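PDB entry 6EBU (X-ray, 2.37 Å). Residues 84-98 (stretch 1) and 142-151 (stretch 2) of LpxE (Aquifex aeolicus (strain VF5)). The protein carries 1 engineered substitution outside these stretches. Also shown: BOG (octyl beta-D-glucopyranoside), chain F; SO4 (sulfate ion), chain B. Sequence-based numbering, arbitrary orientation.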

# COMPACT_ATOMS: atom_id res chain seq x y z
N GLN A 84 14.76 0.32 -6.61
CA GLN A 84 14.94 1.71 -6.23
C GLN A 84 15.30 1.82 -4.75
O GLN A 84 14.86 1.01 -3.93
CB GLN A 84 13.68 2.51 -6.52
CG GLN A 84 13.43 2.77 -7.99
CD GLN A 84 14.51 3.63 -8.62
OE1 GLN A 84 14.58 4.84 -8.38
NE2 GLN A 84 15.35 3.02 -9.44
N PRO A 85 16.11 2.81 -4.39
CA PRO A 85 16.41 3.05 -2.98
C PRO A 85 15.24 3.71 -2.27
O PRO A 85 14.51 4.53 -2.83
CB PRO A 85 17.62 3.99 -3.03
CG PRO A 85 17.44 4.73 -4.32
CD PRO A 85 16.85 3.73 -5.28
N ARG A 86 15.06 3.32 -1.01
CA ARG A 86 14.04 3.93 -0.17
C ARG A 86 14.54 5.28 0.34
O ARG A 86 15.71 5.62 0.16
CB ARG A 86 13.69 2.97 0.96
CG ARG A 86 12.93 1.73 0.50
CD ARG A 86 12.68 0.76 1.63
NE ARG A 86 12.00 -0.45 1.20
CZ ARG A 86 10.69 -0.67 1.29
NH1 ARG A 86 9.89 0.24 1.82
NH2 ARG A 86 10.18 -1.82 0.86
N PRO A 87 13.66 6.08 0.96
CA PRO A 87 14.09 7.41 1.44
C PRO A 87 15.29 7.40 2.36
O PRO A 87 16.08 8.36 2.34
CB PRO A 87 12.84 7.93 2.14
CG PRO A 87 11.72 7.31 1.39
CD PRO A 87 12.19 5.93 1.03
N ALA A 88 15.47 6.37 3.19
CA ALA A 88 16.60 6.35 4.11
C ALA A 88 17.93 6.25 3.38
O ALA A 88 18.97 6.62 3.96
CB ALA A 88 16.47 5.19 5.10
N ILE A 89 17.94 5.77 2.14
CA ILE A 89 19.16 5.69 1.36
C ILE A 89 19.37 6.95 0.52
O ILE A 89 20.45 7.53 0.50
CB ILE A 89 19.14 4.42 0.47
CG1 ILE A 89 19.08 3.16 1.33
CG2 ILE A 89 20.35 4.39 -0.45
CD1 ILE A 89 20.29 2.95 2.21
N LEU A 90 18.32 7.39 -0.18
CA LEU A 90 18.47 8.51 -1.11
C LEU A 90 18.58 9.84 -0.38
O LEU A 90 19.34 10.72 -0.79
CB LEU A 90 17.29 8.53 -2.08
CG LEU A 90 17.48 9.39 -3.34
CD1 LEU A 90 18.38 8.69 -4.34
CD2 LEU A 90 16.13 9.72 -3.97
N LEU A 91 17.82 10.01 0.70
CA LEU A 91 17.71 11.30 1.37
C LEU A 91 18.43 11.29 2.71
O LEU A 91 18.74 10.24 3.27
CB LEU A 91 16.24 11.68 1.58
CG LEU A 91 15.38 11.84 0.33
CD1 LEU A 91 14.03 12.44 0.69
CD2 LEU A 91 16.09 12.70 -0.71
N GLU A 92 18.68 12.50 3.22
CA GLU A 92 19.31 12.70 4.51
C GLU A 92 18.25 13.07 5.55
O GLU A 92 17.23 13.68 5.22
CB GLU A 92 20.37 13.81 4.44
CG GLU A 92 21.20 13.82 3.17
CD GLU A 92 22.23 12.70 3.12
OE1 GLU A 92 22.64 12.32 2.01
OE2 GLU A 92 22.62 12.21 4.20
N ASP A 93 18.52 12.71 6.80
CA ASP A 93 17.68 13.07 7.94
C ASP A 93 16.23 12.61 7.73
O ASP A 93 15.28 13.39 7.78
CB ASP A 93 17.75 14.58 8.21
CG ASP A 93 19.10 15.01 8.74
OD1 ASP A 93 19.63 14.31 9.63
OD2 ASP A 93 19.63 16.03 8.26
N VAL A 94 16.09 11.32 7.50
CA VAL A 94 14.79 10.70 7.28
C VAL A 94 14.28 10.16 8.61
O VAL A 94 15.00 9.44 9.32
CB VAL A 94 14.87 9.59 6.22
CG1 VAL A 94 13.68 8.65 6.34
CG2 VAL A 94 14.94 10.20 4.83
N ASN A 95 13.04 10.50 8.95
CA ASN A 95 12.40 9.96 10.14
C ASN A 95 11.88 8.56 9.82
O ASN A 95 10.91 8.41 9.06
CB ASN A 95 11.28 10.89 10.61
CG ASN A 95 11.80 12.26 10.99
OD1 ASN A 95 12.46 12.42 12.01
ND2 ASN A 95 11.49 13.26 10.18
N LEU A 96 12.52 7.55 10.38
CA LEU A 96 12.27 6.15 10.05
C LEU A 96 11.55 5.46 11.19
O LEU A 96 11.98 5.54 12.35
CB LEU A 96 13.59 5.42 9.76
CG LEU A 96 13.95 5.11 8.32
CD1 LEU A 96 15.10 4.11 8.28
CD2 LEU A 96 12.75 4.58 7.56
N LEU A 97 10.46 4.77 10.87
CA LEU A 97 9.78 3.90 11.82
C LEU A 97 10.13 2.43 11.65
O LEU A 97 10.05 1.67 12.61
CB LEU A 97 8.26 4.08 11.73
CG LEU A 97 7.70 5.37 12.32
CD1 LEU A 97 6.24 5.54 11.95
CD2 LEU A 97 7.87 5.39 13.83
N PHE A 98 10.51 2.02 10.44
CA PHE A 98 10.89 0.64 10.15
C PHE A 98 12.21 0.62 9.40
O PHE A 98 12.44 1.46 8.52
CB PHE A 98 9.81 -0.08 9.33
CG PHE A 98 8.41 0.16 9.80
CD1 PHE A 98 8.01 -0.21 11.08
CD2 PHE A 98 7.48 0.76 8.96
CE1 PHE A 98 6.72 0.02 11.51
CE2 PHE A 98 6.18 0.99 9.39
CZ PHE A 98 5.80 0.62 10.67
N GLU A 142 0.75 5.81 5.65
CA GLU A 142 1.62 5.24 6.68
C GLU A 142 3.01 4.93 6.13
O GLU A 142 4.01 5.15 6.81
CB GLU A 142 0.97 3.98 7.26
CG GLU A 142 1.88 3.17 8.16
CD GLU A 142 2.30 1.87 7.52
OE1 GLU A 142 3.52 1.65 7.36
OE2 GLU A 142 1.41 1.07 7.16
N ARG A 143 3.08 4.43 4.89
CA ARG A 143 4.38 4.10 4.31
C ARG A 143 5.27 5.34 4.19
O ARG A 143 6.47 5.27 4.44
CB ARG A 143 4.20 3.43 2.95
CG ARG A 143 3.31 2.19 2.97
CD ARG A 143 3.66 1.27 4.12
NE ARG A 143 4.75 0.37 3.80
CZ ARG A 143 5.51 -0.25 4.70
NH1 ARG A 143 5.30 -0.04 5.99
NH2 ARG A 143 6.48 -1.06 4.31
N ILE A 144 4.68 6.47 3.80
CA ILE A 144 5.46 7.70 3.68
C ILE A 144 5.80 8.24 5.07
O ILE A 144 6.94 8.67 5.31
CB ILE A 144 4.69 8.74 2.85
CG1 ILE A 144 4.18 8.10 1.55
CG2 ILE A 144 5.58 9.94 2.54
CD1 ILE A 144 3.32 9.02 0.73
N TYR A 145 4.84 8.22 5.99
CA TYR A 145 5.10 8.70 7.34
C TYR A 145 6.19 7.88 8.02
O TYR A 145 6.99 8.42 8.79
CB TYR A 145 3.82 8.67 8.18
CG TYR A 145 4.00 9.25 9.56
CD1 TYR A 145 3.81 10.61 9.79
CD2 TYR A 145 4.37 8.44 10.63
CE1 TYR A 145 3.98 11.14 11.06
CE2 TYR A 145 4.54 8.97 11.89
CZ TYR A 145 4.35 10.32 12.10
OH TYR A 145 4.53 10.85 13.36
N ALA A 146 6.24 6.57 7.75
CA ALA A 146 7.28 5.73 8.31
C ALA A 146 8.65 5.98 7.69
O ALA A 146 9.65 5.47 8.21
CB ALA A 146 6.90 4.25 8.15
N GLY A 147 8.72 6.74 6.60
CA GLY A 147 9.99 7.01 5.96
C GLY A 147 10.52 5.89 5.09
O GLY A 147 11.71 5.91 4.74
N VAL A 148 9.69 4.91 4.73
CA VAL A 148 10.15 3.77 3.96
C VAL A 148 9.72 3.83 2.50
O VAL A 148 10.14 2.97 1.71
CB VAL A 148 9.67 2.44 4.58
CG1 VAL A 148 10.17 2.33 6.02
CG2 VAL A 148 8.15 2.33 4.52
N HIS A 149 8.90 4.81 2.11
CA HIS A 149 8.45 4.92 0.73
C HIS A 149 8.36 6.39 0.35
O HIS A 149 8.24 7.27 1.20
CB HIS A 149 7.09 4.24 0.52
CG HIS A 149 7.18 2.76 0.32
ND1 HIS A 149 7.80 2.19 -0.78
CD2 HIS A 149 6.72 1.73 1.07
CE1 HIS A 149 7.72 0.87 -0.69
NE2 HIS A 149 7.07 0.56 0.42
N PHE A 150 8.44 6.63 -0.96
CA PHE A 150 8.20 7.91 -1.59
C PHE A 150 6.76 8.00 -2.07
O PHE A 150 6.10 6.97 -2.29
CB PHE A 150 9.14 8.10 -2.79
CG PHE A 150 10.59 8.18 -2.42
CD1 PHE A 150 11.13 9.36 -1.92
CD2 PHE A 150 11.42 7.09 -2.59
CE1 PHE A 150 12.47 9.43 -1.60
CE2 PHE A 150 12.76 7.16 -2.27
CZ PHE A 150 13.29 8.33 -1.77
N PRO A 151 6.23 9.21 -2.23
CA PRO A 151 4.88 9.36 -2.79
C PRO A 151 4.69 8.68 -4.14
O PRO A 151 3.58 8.24 -4.45
CB PRO A 151 4.71 10.88 -2.90
CG PRO A 151 5.55 11.40 -1.78
CD PRO A 151 6.74 10.49 -1.70
O1 BOG F . 7.13 -5.78 3.67
C1' BOG F . 5.79 -5.57 4.12
C2' BOG F . 5.75 -5.67 5.66
C3' BOG F . 4.60 -4.78 6.22
C4' BOG F . 5.13 -3.86 7.35
C5' BOG F . 6.51 -3.28 6.95
C6' BOG F . 7.20 -2.69 8.20
C7' BOG F . 7.83 -3.80 9.04
C8' BOG F . 8.98 -4.43 8.26
S SO4 B . 6.59 -2.62 0.86
O1 SO4 B . 5.73 -1.61 1.45
O2 SO4 B . 7.84 -2.71 1.62
O3 SO4 B . 6.88 -2.25 -0.52
O4 SO4 B . 5.92 -3.92 0.88
O HOH W 1 13.71 4.23 3.88

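Stretch 1 meets stretch 2 first at Pro-85, whose carbonyl O lies 3.2 Å from Phe-150 CE2, at the ring edge. The CA-to-CB bond of Arg-86 points sideways, but the extended side chain (m, t, t) brings its end to the turn after the stretch 2 helix, where NH1 donates a hydrogen bond to Val-148 O (2.7 Å) and rests over the face of the His-149 ring. Arg-86 NH2 donates a hydrogen bond to sulfate O2 (2.6 Å); Arg-143 and His-149 bind the same anion, which offsets the proximity of the two guanidinium groups. Pro-87 opens a short helix and packs flat on Phe-150, its CG 3.6 Å from the ring centroid and almost on the ring normal. A water accepts from Ala-88 N and donates to Gly-147 O, bridging the backbones. Leu-90 CD2 and Leu-91 CD1 add apolar contacts to the buried Phe-150 ring, at 3.9 Å from its CZ and 4.1 Å from its CE1.

Farther along, Asn-95 O approaches Gly-147 CA at 3.5 Å in a CA-H...O contact. Gly-147 has positive phi within a Schellman motif, and a CB here would clash with that carbonyl. Leu-97 N donates to Ala-146 O (2.9 Å), while Leu-97 CD1 reaches the Tyr-145 ring edge at CD2 (3.7 Å). Finally, Phe-98 sets CE2 3.6 Å from Ala-146 CB, with the detergent over one ring face.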